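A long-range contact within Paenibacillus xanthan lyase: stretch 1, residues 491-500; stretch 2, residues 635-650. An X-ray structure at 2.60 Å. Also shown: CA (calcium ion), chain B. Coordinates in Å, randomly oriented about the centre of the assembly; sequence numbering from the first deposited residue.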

# COMPACT_ATOMS: atom_id res chain seq x y z
N ASP A 491 7.20 -12.09 -18.33
CA ASP A 491 7.91 -11.37 -19.38
C ASP A 491 7.00 -10.37 -20.09
O ASP A 491 7.32 -9.91 -21.18
CB ASP A 491 8.54 -12.33 -20.39
CG ASP A 491 7.51 -13.25 -21.06
OD1 ASP A 491 6.32 -13.18 -20.71
OD2 ASP A 491 7.92 -14.07 -21.91
N GLU A 492 5.87 -10.06 -19.48
CA GLU A 492 4.98 -9.05 -20.04
C GLU A 492 4.35 -8.22 -18.94
O GLU A 492 4.23 -8.68 -17.80
CB GLU A 492 3.87 -9.68 -20.89
CG GLU A 492 2.92 -10.58 -20.13
CD GLU A 492 3.35 -12.03 -20.14
OE1 GLU A 492 4.07 -12.43 -19.20
OE2 GLU A 492 2.99 -12.78 -21.08
N ILE A 493 3.97 -7.00 -19.29
CA ILE A 493 3.13 -6.17 -18.43
C ILE A 493 1.87 -5.80 -19.19
O ILE A 493 1.94 -5.24 -20.28
CB ILE A 493 3.84 -4.88 -18.00
CG1 ILE A 493 5.08 -5.20 -17.18
CG2 ILE A 493 2.88 -4.01 -17.20
CD1 ILE A 493 6.36 -4.80 -17.86
N VAL A 494 0.71 -6.11 -18.62
CA VAL A 494 -0.53 -5.70 -19.25
C VAL A 494 -1.04 -4.45 -18.55
O VAL A 494 -1.11 -4.42 -17.31
CB VAL A 494 -1.60 -6.81 -19.21
CG1 VAL A 494 -2.88 -6.33 -19.89
CG2 VAL A 494 -1.07 -8.08 -19.86
N ALA A 495 -1.39 -3.44 -19.33
CA ALA A 495 -1.94 -2.20 -18.79
C ALA A 495 -3.37 -2.02 -19.30
O ALA A 495 -3.62 -2.06 -20.51
CB ALA A 495 -1.07 -1.01 -19.19
N LEU A 496 -4.30 -1.82 -18.37
CA LEU A 496 -5.70 -1.64 -18.72
C LEU A 496 -6.25 -0.35 -18.14
O LEU A 496 -5.90 0.05 -17.03
CB LEU A 496 -6.55 -2.79 -18.18
CG LEU A 496 -6.26 -4.22 -18.64
CD1 LEU A 496 -7.36 -5.13 -18.12
CD2 LEU A 496 -6.15 -4.30 -20.16
N GLY A 497 -7.13 0.29 -18.90
CA GLY A 497 -7.81 1.47 -18.41
C GLY A 497 -9.26 1.44 -18.83
O GLY A 497 -9.59 0.95 -19.91
N SER A 498 -10.13 1.95 -17.97
CA SER A 498 -11.54 2.09 -18.28
C SER A 498 -12.11 3.08 -17.30
O SER A 498 -11.41 3.52 -16.38
CB SER A 498 -12.25 0.76 -18.10
OG SER A 498 -12.34 0.46 -16.72
N GLY A 499 -13.38 3.42 -17.47
CA GLY A 499 -14.02 4.43 -16.65
C GLY A 499 -13.41 5.80 -16.84
O GLY A 499 -13.55 6.67 -15.98
N ILE A 500 -12.72 6.00 -17.96
CA ILE A 500 -12.05 7.26 -18.23
C ILE A 500 -13.07 8.33 -18.56
O ILE A 500 -13.68 8.29 -19.62
CB ILE A 500 -11.04 7.15 -19.38
CG1 ILE A 500 -10.05 6.01 -19.12
CG2 ILE A 500 -10.30 8.46 -19.56
CD1 ILE A 500 -9.12 5.74 -20.27
CA CA B . 4.46 -14.66 -20.33
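Stretch 2 635-650: PQISILENSSSAQAVK

Stretch 2 is a β-hairpin laid face-on over a single strand. Its arms, 637-642 and 646-650, are joined by backbone hydrogen bonds such as Leu 640 N to Ala 648 O (2.8 Å), and Ser 643 to Ser 645 make the turn. Strand 493-500 runs 30° from the first arm in direction, with axes 8.1 Å apart at closest, and crosses the second at 159°, nearly antiparallel, at 8.4 Å. No backbone-to-backbone hydrogen bond links the stretches; at these spacings the strands are too far apart to pair, and side chains fill the gap. The backbones converge toward the turn: CA of Val 494 lies 7.7 Å from CA of Val 649, but CA of Gly 499 only 5.0 Å from CA of Ser 644.

Alternation sets the pattern. Val 494, Leu 496 and Ser 498 point toward the hairpin, while Ile 493 and Ala 495 point away. Val 494 meets both arms, CG2 at 3.9 Å from Ile 637 CG2 and CG1 at 3.8 Å from Val 649 CG2. Leu 496, the most covered residue, reaches both as well: its CD2 is 3.6 Å from Ile 639 CD1, and its CD1 is 3.7 Å from Val 649 CG2.

Near the turn the contact becomes polar. Asn 642 ND2 donates to Gly 497 O (3.2 Å), while Asn 642 OD1 accepts from Gln 647 NE2 (3.1 Å), so one amide ties the hairpin's arms together and to the strand. Ser 498 OG makes a weak hydrogen bond to Ser 643 O (2.8 Å).

At the other end calcium is the clasp: the ion is bound by Asp 491 OD1 at 2.4 Å, Glu 492 OE1 and OE2 at 2.5 Å each, and Gln 636 OE1 at 2.3 Å. The shared ion lets Glu 492 OE2 and Gln 636 OE1 sit 3.2 Å apart without a hydrogen bond.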

# COMPACT_ATOMS: atom_id res chain seq x y z
N PRO A 635 -1.32 -14.62 -28.06
CA PRO A 635 -0.96 -13.93 -26.81
C PRO A 635 -0.97 -14.89 -25.64
O PRO A 635 -1.84 -15.74 -25.57
CB PRO A 635 -2.10 -12.92 -26.63
CG PRO A 635 -2.70 -12.76 -27.98
CD PRO A 635 -2.56 -14.09 -28.65
N GLN A 636 0.00 -14.73 -24.75
CA GLN A 636 0.06 -15.54 -23.54
C GLN A 636 -0.83 -14.95 -22.44
O GLN A 636 -0.84 -15.45 -21.32
CB GLN A 636 1.50 -15.66 -23.04
CG GLN A 636 2.53 -15.97 -24.11
CD GLN A 636 3.94 -15.77 -23.61
OE1 GLN A 636 4.15 -15.46 -22.44
NE2 GLN A 636 4.91 -15.93 -24.49
N ILE A 637 -1.56 -13.88 -22.76
CA ILE A 637 -2.51 -13.29 -21.80
C ILE A 637 -3.93 -13.22 -22.36
O ILE A 637 -4.12 -13.13 -23.58
CB ILE A 637 -2.08 -11.88 -21.33
CG1 ILE A 637 -2.02 -10.92 -22.52
CG2 ILE A 637 -0.75 -11.92 -20.58
CD1 ILE A 637 -3.19 -9.97 -22.60
N SER A 638 -4.92 -13.25 -21.48
CA SER A 638 -6.30 -13.08 -21.89
C SER A 638 -7.01 -12.09 -20.98
O SER A 638 -7.08 -12.28 -19.78
CB SER A 638 -7.04 -14.41 -21.91
OG SER A 638 -6.45 -15.25 -22.88
N ILE A 639 -7.53 -11.03 -21.57
CA ILE A 639 -8.21 -10.03 -20.78
C ILE A 639 -9.62 -10.53 -20.53
O ILE A 639 -10.40 -10.70 -21.46
CB ILE A 639 -8.18 -8.65 -21.48
CG1 ILE A 639 -6.73 -8.16 -21.54
CG2 ILE A 639 -9.04 -7.65 -20.75
CD1 ILE A 639 -6.50 -7.01 -22.49
N LEU A 640 -9.92 -10.80 -19.27
CA LEU A 640 -11.19 -11.40 -18.88
C LEU A 640 -12.27 -10.34 -18.84
O LEU A 640 -13.43 -10.62 -19.16
CB LEU A 640 -11.08 -12.08 -17.52
CG LEU A 640 -9.96 -13.12 -17.41
CD1 LEU A 640 -9.94 -13.76 -16.04
CD2 LEU A 640 -10.07 -14.17 -18.50
N GLU A 641 -11.88 -9.14 -18.45
CA GLU A 641 -12.78 -8.00 -18.35
C GLU A 641 -11.97 -6.74 -18.24
O GLU A 641 -10.89 -6.75 -17.65
CB GLU A 641 -13.68 -8.12 -17.12
CG GLU A 641 -14.69 -6.98 -16.96
CD GLU A 641 -15.69 -7.24 -15.85
OE1 GLU A 641 -16.51 -6.34 -15.56
OE2 GLU A 641 -15.65 -8.34 -15.26
N ASN A 642 -12.48 -5.66 -18.81
CA ASN A 642 -11.89 -4.35 -18.62
C ASN A 642 -13.01 -3.31 -18.56
O ASN A 642 -13.34 -2.68 -19.57
CB ASN A 642 -10.91 -4.05 -19.75
CG ASN A 642 -10.33 -2.66 -19.66
OD1 ASN A 642 -10.25 -2.08 -18.58
ND2 ASN A 642 -9.94 -2.12 -20.80
N SER A 643 -13.61 -3.18 -17.38
CA SER A 643 -14.72 -2.27 -17.19
C SER A 643 -14.51 -1.47 -15.92
O SER A 643 -13.50 -1.62 -15.23
CB SER A 643 -16.03 -3.04 -17.07
OG SER A 643 -16.11 -3.69 -15.82
N SER A 644 -15.48 -0.62 -15.60
CA SER A 644 -15.43 0.19 -14.39
C SER A 644 -15.80 -0.64 -13.16
O SER A 644 -15.74 -0.17 -12.03
CB SER A 644 -16.37 1.38 -14.53
OG SER A 644 -17.71 0.93 -14.64
N SER A 645 -16.18 -1.89 -13.38
CA SER A 645 -16.58 -2.73 -12.27
C SER A 645 -15.41 -3.62 -11.87
O SER A 645 -15.21 -3.89 -10.68
CB SER A 645 -17.82 -3.56 -12.63
OG SER A 645 -18.24 -4.34 -11.52
N ALA A 646 -14.63 -4.04 -12.86
CA ALA A 646 -13.46 -4.87 -12.61
C ALA A 646 -12.54 -4.90 -13.81
O ALA A 646 -12.97 -4.65 -14.94
CB ALA A 646 -13.87 -6.29 -12.23
N GLN A 647 -11.28 -5.22 -13.56
CA GLN A 647 -10.29 -5.34 -14.62
C GLN A 647 -9.49 -6.59 -14.33
O GLN A 647 -8.88 -6.71 -13.27
CB GLN A 647 -9.38 -4.10 -14.66
CG GLN A 647 -10.13 -2.83 -15.02
CD GLN A 647 -9.29 -1.59 -14.89
OE1 GLN A 647 -8.93 -1.17 -13.78
NE2 GLN A 647 -8.96 -0.97 -16.03
N ALA A 648 -9.50 -7.53 -15.26
CA ALA A 648 -8.89 -8.82 -14.98
C ALA A 648 -8.13 -9.37 -16.18
O ALA A 648 -8.57 -9.26 -17.33
CB ALA A 648 -9.95 -9.80 -14.51
N VAL A 649 -6.96 -9.94 -15.89
CA VAL A 649 -6.09 -10.52 -16.89
C VAL A 649 -5.55 -11.86 -16.39
O VAL A 649 -5.18 -12.00 -15.22
CB VAL A 649 -4.91 -9.58 -17.21
CG1 VAL A 649 -3.92 -10.24 -18.18
CG2 VAL A 649 -5.41 -8.26 -17.75
N LYS A 650 -5.54 -12.85 -17.28
CA LYS A 650 -4.97 -14.15 -16.98
C LYS A 650 -3.81 -14.43 -17.92
O LYS A 650 -3.93 -14.28 -19.13
CB LYS A 650 -6.04 -15.25 -17.10
CG LYS A 650 -5.48 -16.68 -17.08
CD LYS A 650 -6.55 -17.71 -16.73
CE LYS A 650 -5.95 -19.11 -16.52
NZ LYS A 650 -6.93 -20.10 -15.94